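Local structure of ADP-ribosylating toxin CARDS (Mycoplasma pneumoniae, 4TLV) at residues P18-I21 / F22-F26. The protein transfers the ADP-ribosyl group from NAD+ to multiple target proteins in vitro and causes vacuolation of mammalian cells, acting as the main virulence factor of this bacterium. Numbering follows the deposited sequence.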
loop_
_atom_site.group_PDB
_atom_site.type_symbol
_atom_site.label_atom_id
_atom_site.label_comp_id
_atom_site.label_asym_id
_atom_site.label_seq_id
_atom_site.Cartn_x
_atom_site.Cartn_y
_atom_site.Cartn_z
ATOM N N PRO A 18 -2.730 8.761 27.132
ATOM C CA PRO A 18 -4.190 8.680 27.023
ATOM C C PRO A 18 -4.900 9.658 27.953
ATOM O O PRO A 18 -5.991 10.140 27.626
ATOM C CB PRO A 18 -4.481 7.228 27.403
ATOM C CG PRO A 18 -3.258 6.493 26.969
ATOM C CD PRO A 18 -2.117 7.434 27.289
ATOM N N GLU A 19 -4.289 9.974 29.091
ATOM C CA GLU A 19 -4.930 10.915 29.995
ATOM C C GLU A 19 -5.244 12.206 29.242
ATOM O O GLU A 19 -6.333 12.765 29.377
ATOM C CB GLU A 19 -4.055 11.203 31.218
ATOM C CG GLU A 19 -4.702 12.181 32.194
ATOM C CD GLU A 19 -3.728 12.697 33.242
ATOM O OE1 GLU A 19 -2.623 12.121 33.364
ATOM O OE2 GLU A 19 -4.066 13.680 33.939
ATOM N N GLU A 20 -4.299 12.676 28.436
ATOM C CA GLU A 20 -4.523 13.903 27.670
ATOM C C GLU A 20 -5.442 13.696 26.454
ATOM O O GLU A 20 -6.406 14.433 26.253
ATOM C CB GLU A 20 -3.198 14.482 27.196
ATOM C CG GLU A 20 -3.352 15.835 26.517
ATOM C CD GLU A 20 -2.038 16.360 25.951
ATOM O OE1 GLU A 20 -0.955 15.859 26.347
ATOM O OE2 GLU A 20 -2.092 17.280 25.110
ATOM N N ILE A 21 -5.117 12.703 25.634
ATOM C CA ILE A 21 -5.847 12.459 24.387
ATOM C C ILE A 21 -7.301 12.048 24.622
ATOM O O ILE A 21 -8.199 12.516 23.926
ATOM C CB ILE A 21 -5.147 11.374 23.540
ATOM C CG1 ILE A 21 -3.693 11.778 23.230
ATOM C CG2 ILE A 21 -5.956 11.071 22.257
ATOM C CD1 ILE A 21 -3.551 13.143 22.554
ATOM N N PHE A 22 -7.529 11.160 25.590
ATOM C CA PHE A 22 -8.879 10.686 25.901
ATOM C C PHE A 22 -9.777 11.845 26.313
ATOM O O PHE A 22 -10.988 11.783 26.151
ATOM C CB PHE A 22 -8.882 9.612 27.004
ATOM C CG PHE A 22 -8.461 8.231 26.536
ATOM C CD1 PHE A 22 -8.038 8.007 25.230
ATOM C CD2 PHE A 22 -8.486 7.153 27.419
ATOM C CE1 PHE A 22 -7.658 6.720 24.805
ATOM C CE2 PHE A 22 -8.103 5.883 27.021
ATOM C CZ PHE A 22 -7.687 5.656 25.707
ATOM N N GLU A 23 -9.168 12.906 26.831
ATOM C CA GLU A 23 -9.921 14.063 27.294
ATOM C C GLU A 23 -10.053 15.166 26.240
ATOM O O GLU A 23 -11.090 15.818 26.147
ATOM C CB GLU A 23 -9.283 14.640 28.561
ATOM C CG GLU A 23 -9.785 16.040 28.875
ATOM C CD GLU A 23 -9.743 16.362 30.347
ATOM O OE1 GLU A 23 -8.755 15.979 31.012
ATOM O OE2 GLU A 23 -10.702 17.001 30.837
ATOM N N HIS A 24 -9.004 15.367 25.447
ATOM C CA HIS A 24 -8.949 16.509 24.537
ATOM C C HIS A 24 -8.947 16.193 23.041
ATOM O O HIS A 24 -9.038 17.114 22.238
ATOM C CB HIS A 24 -7.718 17.360 24.839
ATOM C CG HIS A 24 -7.699 17.902 26.230
ATOM N ND1 HIS A 24 -8.527 18.923 26.639
ATOM C CD2 HIS A 24 -6.960 17.558 27.311
ATOM C CE1 HIS A 24 -8.300 19.187 27.915
ATOM N NE2 HIS A 24 -7.352 18.374 28.344
ATOM N N GLY A 25 -8.815 14.923 22.666
ATOM C CA GLY A 25 -8.665 14.581 21.256
ATOM C C GLY A 25 -7.316 15.032 20.709
ATOM O O GLY A 25 -6.344 15.145 21.458
ATOM N N PHE A 26 -7.245 15.282 19.402
ATOM C CA PHE A 26 -6.007 15.744 18.781
ATOM C C PHE A 26 -6.190 17.136 18.186
ATOM O O PHE A 26 -7.189 17.412 17.540
ATOM C CB PHE A 26 -5.575 14.783 17.665
ATOM C CG PHE A 26 -5.228 13.403 18.147
ATOM C CD1 PHE A 26 -3.946 13.122 18.616
ATOM C CD2 PHE A 26 -6.178 12.394 18.139
ATOM C CE1 PHE A 26 -3.624 11.861 19.067
ATOM C CE2 PHE A 26 -5.862 11.112 18.589
ATOM C CZ PHE A 26 -4.579 10.846 19.046
#
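Pro18 CB stands over the middle of the Phe22 ring, 3.8 Å from the centroid and only 8° off the ring normal, a CH-pi contact between residues one helical turn apart. Proline suits this first turn, where its missing N-H costs no helical bond, while its carbonyl accepts from Phe22 N (Pro18 O to Phe22 N, 2.7 Å). Phe22 carries CG anti to its carbonyl carbon (chi1 -77°), which sends the ring back beneath Pro18. A second apolar pair follows: branched Ile21 offers two methyls to the Phe26 ring, CG2 over one face, 3.5 Å from Phe26 CZ, and CD1 3.7 Å from Phe26 CE1. The short helix 18-24 thus turns its apolar side to the antiparallel sheet of the mART domain, where Phe22 meets Val146 and Ala149 and, just past the helix, Phe26 packs edge-to-face with Tyr81. Gly25 is the first residue beyond the helix; having no side chain, it readily takes positive phi (70°), and its N still bonds Ile21 O at 2.8 Å. Glu20 O accepts two backbone donors, His24 N at 2.9 Å and Glu23 N at 3.2 Å. Polar Glu20 and His24 suit the more exposed side of the helix: the extended Glu20 side chain crosses that of His24 at about a right angle, CG lying 4.1 Å from His24 CD2, and its carboxylate forms a salt bridge with Arg16.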